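Local atomic coordinates of inositol-1-monophosphatase SuhB (Mycobacterium tuberculosis, PDB entry 2Q74), a protein that probably hydrolyses inositol 1-phosphate to free myo-inositol and phosphate, using magnesium, in the last step of myo-inositol synthesis from glucose 6-phosphate. Residues V56-V59 with D60-E64; L155-R159 with G160-L164; I208-A211 with A212-L215. All coordinates share one frame; numbering follows the deposited sequence.

Contact 1: residues V56-V59 with D60-E64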
# COMPACT_ATOMS: atom_id res chain seq x y z
N VAL A 56 20.39 -0.94 0.37
CA VAL A 56 19.51 -2.08 0.24
C VAL A 56 20.29 -3.28 -0.31
O VAL A 56 19.98 -4.42 0.03
CB VAL A 56 18.27 -1.77 -0.67
CG1 VAL A 56 18.69 -1.38 -2.07
CG2 VAL A 56 17.33 -2.96 -0.71
N THR A 57 21.30 -3.03 -1.15
CA THR A 57 22.16 -4.11 -1.66
C THR A 57 22.85 -4.83 -0.51
O THR A 57 23.00 -6.06 -0.53
CB THR A 57 23.25 -3.58 -2.64
OG1 THR A 57 22.62 -3.09 -3.84
CG2 THR A 57 24.27 -4.67 -3.00
N VAL A 58 23.22 -4.06 0.51
CA VAL A 58 23.91 -4.59 1.67
C VAL A 58 23.01 -5.54 2.44
O VAL A 58 23.38 -6.68 2.68
CB VAL A 58 24.42 -3.47 2.61
CG1 VAL A 58 25.09 -4.05 3.82
CG2 VAL A 58 25.40 -2.58 1.87
N VAL A 59 21.81 -5.08 2.80
CA VAL A 59 20.91 -5.89 3.61
C VAL A 59 20.43 -7.11 2.84
O VAL A 59 20.29 -8.19 3.41
CB VAL A 59 19.69 -5.10 4.07
CG1 VAL A 59 18.75 -6.03 4.82
CG2 VAL A 59 20.09 -3.93 4.94
N ASP A 60 20.22 -6.92 1.55
CA ASP A 60 19.77 -7.98 0.66
C ASP A 60 20.79 -9.11 0.64
O ASP A 60 20.44 -10.28 0.81
CB ASP A 60 19.54 -7.41 -0.75
CG ASP A 60 18.76 -8.34 -1.63
OD1 ASP A 60 17.59 -8.66 -1.28
OD2 ASP A 60 19.29 -8.73 -2.69
N THR A 61 22.06 -8.76 0.48
CA THR A 61 23.13 -9.75 0.47
C THR A 61 23.28 -10.44 1.82
O THR A 61 23.40 -11.66 1.89
CB THR A 61 24.48 -9.09 0.15
OG1 THR A 61 24.33 -8.23 -0.98
CG2 THR A 61 25.52 -10.16 -0.16
N ASP A 62 23.28 -9.65 2.89
CA ASP A 62 23.44 -10.17 4.23
C ASP A 62 22.39 -11.23 4.52
O ASP A 62 22.70 -12.31 5.03
CB ASP A 62 23.35 -9.04 5.26
CG ASP A 62 24.56 -8.08 5.22
OD1 ASP A 62 25.66 -8.48 4.79
OD2 ASP A 62 24.39 -6.92 5.64
N THR A 63 21.14 -10.91 4.17
CA THR A 63 20.00 -11.78 4.43
C THR A 63 20.03 -13.03 3.55
O THR A 63 19.61 -14.11 3.96
CB THR A 63 18.68 -11.03 4.18
OG1 THR A 63 18.63 -9.85 4.98
CG2 THR A 63 17.48 -11.90 4.53
N GLU A 64 20.51 -12.86 2.33
CA GLU A 64 20.76 -13.99 1.43
C GLU A 64 21.77 -14.96 2.05
O GLU A 64 21.59 -16.18 1.99
CB GLU A 64 21.29 -13.47 0.09
CG GLU A 64 21.60 -14.53 -0.96
CD GLU A 64 20.40 -14.97 -1.74
OE1 GLU A 64 19.33 -15.12 -1.12
OE2 GLU A 64 20.53 -15.17 -2.98
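Thr-57 O takes two hydrogen bonds, both from Thr-61. The hydroxyl OG1 of Thr-61 reaches Thr-57 O at 2.6 Å, and the amide N of Thr-61 reaches the same oxygen at 3.0 Å. The two donors come from opposite faces of the carbonyl plane. The hydroxyl bond therefore adds to the helical i to i+4 bond and does not replace it. The side chain can fold back this way because Thr-61 OG1 lies beside its own backbone N, with chi1 -47°. Its methyl CG2 is turned away from that N.

The pattern recurs two residues on. Thr-63 OG1 is 2.8 Å from Val-59 O, and Thr-63 N is 2.9 Å from it, again from opposite faces. Each of these threonine hydroxyls has its proton committed to a backbone carbonyl one turn back. Methyl CG1 of Val-59 runs alongside Thr-63 and lies 3.8 Å from its OG1.

Between the two threonines, Asp-62 N bonds Val-58 O at 3.0 Å, with 166° at the hydrogen. The side chains of Val-58 and Asp-62 lie side by side and point the same way. Val-58 CG1 passes 3.5 Å from Asp-62 OD2. The carboxylate has its charged partners elsewhere: OD2 pairs with Arg-29 and OD1 with Arg-65. Asp-60 N completes the ladder with a bond to Val-56 O.

This is the first part of helix 55-74. The side with Val-58, Asp-62 and Thr-63 packs on helix 8-33, where Phe-25 and Val-26 meet Thr-63. Val-56 and Val-59 face helix 109-114 through Phe-112. Asp-60 touches Pro-105 and Ile-106 and comes close to Glu-83, a magnesium ligand by similarity.

Contact 2: residues L155-R159 with G160-L164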
# COMPACT_ATOMS: atom_id res chain seq x y z
N LEU A 155 -2.12 -17.89 7.57
CA LEU A 155 -1.48 -16.66 8.01
C LEU A 155 -1.18 -16.81 9.50
O LEU A 155 -2.06 -17.24 10.26
CB LEU A 155 -2.44 -15.50 7.83
CG LEU A 155 -1.97 -14.04 7.90
CD1 LEU A 155 -3.17 -13.14 8.07
CD2 LEU A 155 -1.01 -13.78 8.99
N THR A 156 0.04 -16.46 9.91
CA THR A 156 0.43 -16.54 11.31
C THR A 156 0.82 -15.17 11.84
O THR A 156 1.69 -14.52 11.30
CB THR A 156 1.61 -17.52 11.52
OG1 THR A 156 1.24 -18.81 11.02
CG2 THR A 156 1.96 -17.64 12.98
N ASP A 157 0.16 -14.75 12.91
CA ASP A 157 0.45 -13.46 13.58
C ASP A 157 0.39 -13.64 15.11
O ASP A 157 0.39 -14.78 15.61
CB ASP A 157 -0.54 -12.39 13.11
CG ASP A 157 -2.00 -12.76 13.39
OD1 ASP A 157 -2.29 -13.47 14.37
OD2 ASP A 157 -2.88 -12.34 12.59
N GLU A 158 0.32 -12.53 15.85
CA GLU A 158 0.25 -12.59 17.33
C GLU A 158 -0.95 -13.42 17.83
O GLU A 158 -0.83 -14.15 18.81
CB GLU A 158 0.21 -11.19 17.96
CG GLU A 158 -1.13 -10.43 17.82
CD GLU A 158 -1.14 -9.49 16.64
OE1 GLU A 158 -0.70 -8.32 16.82
OE2 GLU A 158 -1.58 -9.93 15.53
N ARG A 159 -2.09 -13.32 17.14
CA ARG A 159 -3.30 -14.05 17.52
C ARG A 159 -3.30 -15.51 17.06
O ARG A 159 -4.37 -16.13 17.01
CB ARG A 159 -4.53 -13.35 16.92
CG ARG A 159 -4.79 -11.98 17.47
CD ARG A 159 -6.06 -11.37 16.88
NE ARG A 159 -6.63 -10.33 17.74
CZ ARG A 159 -7.26 -10.55 18.90
NH1 ARG A 159 -7.42 -11.79 19.37
NH2 ARG A 159 -7.74 -9.52 19.60
N GLY A 160 -2.13 -16.06 16.73
CA GLY A 160 -2.02 -17.45 16.28
C GLY A 160 -2.25 -17.62 14.79
O GLY A 160 -2.23 -16.65 14.03
N ARG A 161 -2.47 -18.86 14.38
CA ARG A 161 -2.59 -19.25 12.98
C ARG A 161 -4.03 -19.25 12.43
O ARG A 161 -4.91 -19.79 13.06
CB ARG A 161 -2.01 -20.65 12.81
CG ARG A 161 -1.59 -20.93 11.40
CD ARG A 161 -0.87 -22.26 11.25
NE ARG A 161 -1.67 -23.37 11.75
CZ ARG A 161 -1.74 -24.58 11.19
NH1 ARG A 161 -1.06 -24.88 10.07
NH2 ARG A 161 -2.51 -25.52 11.74
N HIS A 162 -4.24 -18.68 11.25
CA HIS A 162 -5.58 -18.57 10.64
C HIS A 162 -5.60 -19.17 9.22
O HIS A 162 -4.60 -19.11 8.51
CB HIS A 162 -6.03 -17.11 10.55
CG HIS A 162 -5.51 -16.24 11.65
ND1 HIS A 162 -5.73 -16.52 12.99
CD2 HIS A 162 -4.77 -15.11 11.62
CE1 HIS A 162 -5.14 -15.59 13.73
NE2 HIS A 162 -4.55 -14.73 12.92
N VAL A 163 -6.75 -19.74 8.83
CA VAL A 163 -6.91 -20.32 7.50
C VAL A 163 -7.15 -19.19 6.53
O VAL A 163 -7.88 -18.26 6.83
CB VAL A 163 -8.10 -21.32 7.42
CG1 VAL A 163 -8.30 -21.86 5.99
CG2 VAL A 163 -7.89 -22.45 8.37
N LEU A 164 -6.55 -19.29 5.35
CA LEU A 164 -6.76 -18.30 4.31
C LEU A 164 -7.71 -18.82 3.25
O LEU A 164 -7.67 -20.01 2.85
CB LEU A 164 -5.43 -17.90 3.68
CG LEU A 164 -4.47 -17.15 4.62
CD1 LEU A 164 -3.22 -16.72 3.89
CD2 LEU A 164 -5.17 -15.96 5.26
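His-162 presents NE2 to the carboxylate of Asp-157 across the end of a beta hairpin. NE2 is 2.9 Å from Asp-157 OD2 and 3.0 Å from Asp-157 OD1. Both hydrogen bonds are weak and bent, as expected when one N-H is shared between two oxygens. OD2 lies at the ring edge, in its plane, while the carboxylate is turned 58° from the ring. Asp-157 CG sits between its own backbone N and carbonyl carbon, with chi1 58°. This swings the carboxylate toward the second strand.

Other groups surround the ring. Arg-159 O is 3.4 Å from His-162 CE1, near the ring plane. Gly-160 O lies over one ring face, offset toward the rim. Arg-159 CB stands at the edge.

The backbone places these groups. Strands 155-157 and 160-163 are antiparallel, joined by a type I turn from Asp-157 to Gly-160. Leu-155 and His-162 form a hydrogen-bonded pair, with His-162 N to Leu-155 O at 2.8 Å and Leu-155 N to His-162 O at 2.9 Å. Asp-157 and Gly-160 form the next such pair, beside the turn. Gly-160 has a positive phi of 86°, where any side chain would run into the carbonyl O of Arg-159. On the other face of the hairpin, Thr-156 OG1 meets Arg-161 CG at 3.6 Å. Back on the His-162 face, Leu-155 CB packs on Leu-164 CD2 at 3.8 Å. Both leucines touch Tyr-145 of strand 143-148, the next strand of the sheet.

Strand 160-163 is an edge strand of the large mixed sheet in this chain, far from the magnesium and substrate site. Asp-157 also receives a weak bond from Arg-159 N at OD1. One carboxylate thus links the turn to the imidazole. Its negative charge would probably favour a protonated His-162.

Contact 3: residues I208-A211 with A212-L215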
# COMPACT_ATOMS: atom_id res chain seq x y z
N ILE A 208 1.07 -1.58 -4.92
CA ILE A 208 1.68 -1.61 -3.61
C ILE A 208 3.21 -1.76 -3.61
O ILE A 208 3.85 -1.33 -2.66
CB ILE A 208 1.01 -2.71 -2.77
CG1 ILE A 208 -0.39 -2.24 -2.38
CG2 ILE A 208 1.82 -3.12 -1.51
CD1 ILE A 208 -1.21 -3.33 -1.74
N GLY A 209 3.79 -2.32 -4.65
CA GLY A 209 5.24 -2.45 -4.78
C GLY A 209 5.83 -3.79 -4.35
O GLY A 209 7.07 -3.85 -4.15
N SER A 210 5.01 -4.85 -4.23
CA SER A 210 5.52 -6.17 -3.87
C SER A 210 4.68 -7.35 -4.39
O SER A 210 3.56 -7.59 -3.96
CB SER A 210 5.69 -6.30 -2.35
OG SER A 210 6.09 -7.63 -2.01
N ALA A 211 5.24 -8.09 -5.33
CA ALA A 211 4.51 -9.16 -5.98
C ALA A 211 4.17 -10.24 -4.98
O ALA A 211 3.07 -10.77 -4.97
CB ALA A 211 5.33 -9.72 -7.13
N ALA A 212 5.13 -10.54 -4.10
CA ALA A 212 4.96 -11.56 -3.07
C ALA A 212 3.76 -11.21 -2.18
O ALA A 212 2.91 -12.07 -1.87
CB ALA A 212 6.24 -11.70 -2.25
N LEU A 213 3.70 -9.95 -1.77
CA LEU A 213 2.63 -9.50 -0.87
C LEU A 213 1.28 -9.41 -1.57
O LEU A 213 0.26 -9.61 -0.91
CB LEU A 213 3.01 -8.14 -0.22
CG LEU A 213 4.12 -8.22 0.83
CD1 LEU A 213 4.54 -6.81 1.34
CD2 LEU A 213 3.72 -9.13 1.98
N ASP A 214 1.26 -9.09 -2.86
CA ASP A 214 0.02 -9.04 -3.63
C ASP A 214 -0.60 -10.44 -3.72
O ASP A 214 -1.80 -10.64 -3.54
CB ASP A 214 0.30 -8.54 -5.07
CG ASP A 214 0.60 -7.04 -5.14
OD1 ASP A 214 -0.01 -6.25 -4.40
OD2 ASP A 214 1.44 -6.65 -5.96
N LEU A 215 0.23 -11.43 -4.03
CA LEU A 215 -0.24 -12.78 -4.08
C LEU A 215 -0.82 -13.18 -2.72
O LEU A 215 -1.85 -13.84 -2.63
CB LEU A 215 0.90 -13.71 -4.50
CG LEU A 215 1.27 -13.58 -6.00
CD1 LEU A 215 2.64 -14.15 -6.30
CD2 LEU A 215 0.15 -14.28 -6.88
O HOH W 1 -0.26 -3.86 -5.68
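Ser-210 is the N-cap residue of helix 211-220. Its OG accepts a weak hydrogen bond from Leu-213 N, at 3.3 Å. Ser-210 OG reaches forward to that amide because it lies opposite its own backbone N, with chi1 175°.

The cap is the close side of the contact. Leu-213 folds its side chain back over the serine, and its CG lies 3.5 Å from Ser-210 OG. Ser-210 CB also touches Leu-213 CB and CD1. The first helical bonds follow directly: Asp-214 N to Ser-210 O at 3.0 Å, and Leu-215 N to Ala-211 O at 3.1 Å. Leu-215 lays its CG against Ala-211 O as well. The surroundings on this side are dense. Ala-211 and Leu-215 meet Tyr-226 of strand 225-231, and Leu-215 also meets strand 262-267. Asp-107, a magnesium ligand by similarity, accepts a hydrogen bond from Ala-212 N and a weak one from Ser-210 OG. The helix start may thus position this aspartate.

The Ile-208 end is looser: Ile-208 is partly exposed, and one water bridges it to Asp-214. The side chains of Ile-208 and Asp-214 pass each other head to tail, with CB of Ile-208 4.0 Å from OD1 of Asp-214. The water accepts from Ile-208 N and probably donates to Asp-214 OD1. Gly-209 makes the bend between Ile-208 and the cap, with phi 97°, a value that suits glycine. Ile-208 O accepts a hydrogen bond from the side chain of Asn-111 in helix 109-114.

The carboxylate of Asp-214 turns back toward Ser-210 and leaves Ser-210 O to the backbone N of Asp-214. At the looser end, the water oxygen lies 2.7 Å from both Ile-208 N and Asp-214 OD1.

How the contacts relate
The three contacts follow one another along the chain and do not touch. Contacts 1 and 3 border the magnesium and substrate site, which is assigned by similarity. Contact 1 brings Asp-60 to about 3 Å from Glu-83, side chain to side chain. Contact 3 brings the side chain of Ala-212 to about 3 Å from that of Asp-107. The nearest atoms of contacts 1 and 3 are about 11 Å apart, and helix 109-114 meets both, through Phe-112 and Asn-111. Contact 2 is the edge hairpin, away from the site. It comes within about 7 Å of contact 3 at the nearest atoms and about 17 Å of contact 1. Contact 3 lies nearest the centre of the chain, its centre about 6 Å from that of the chain.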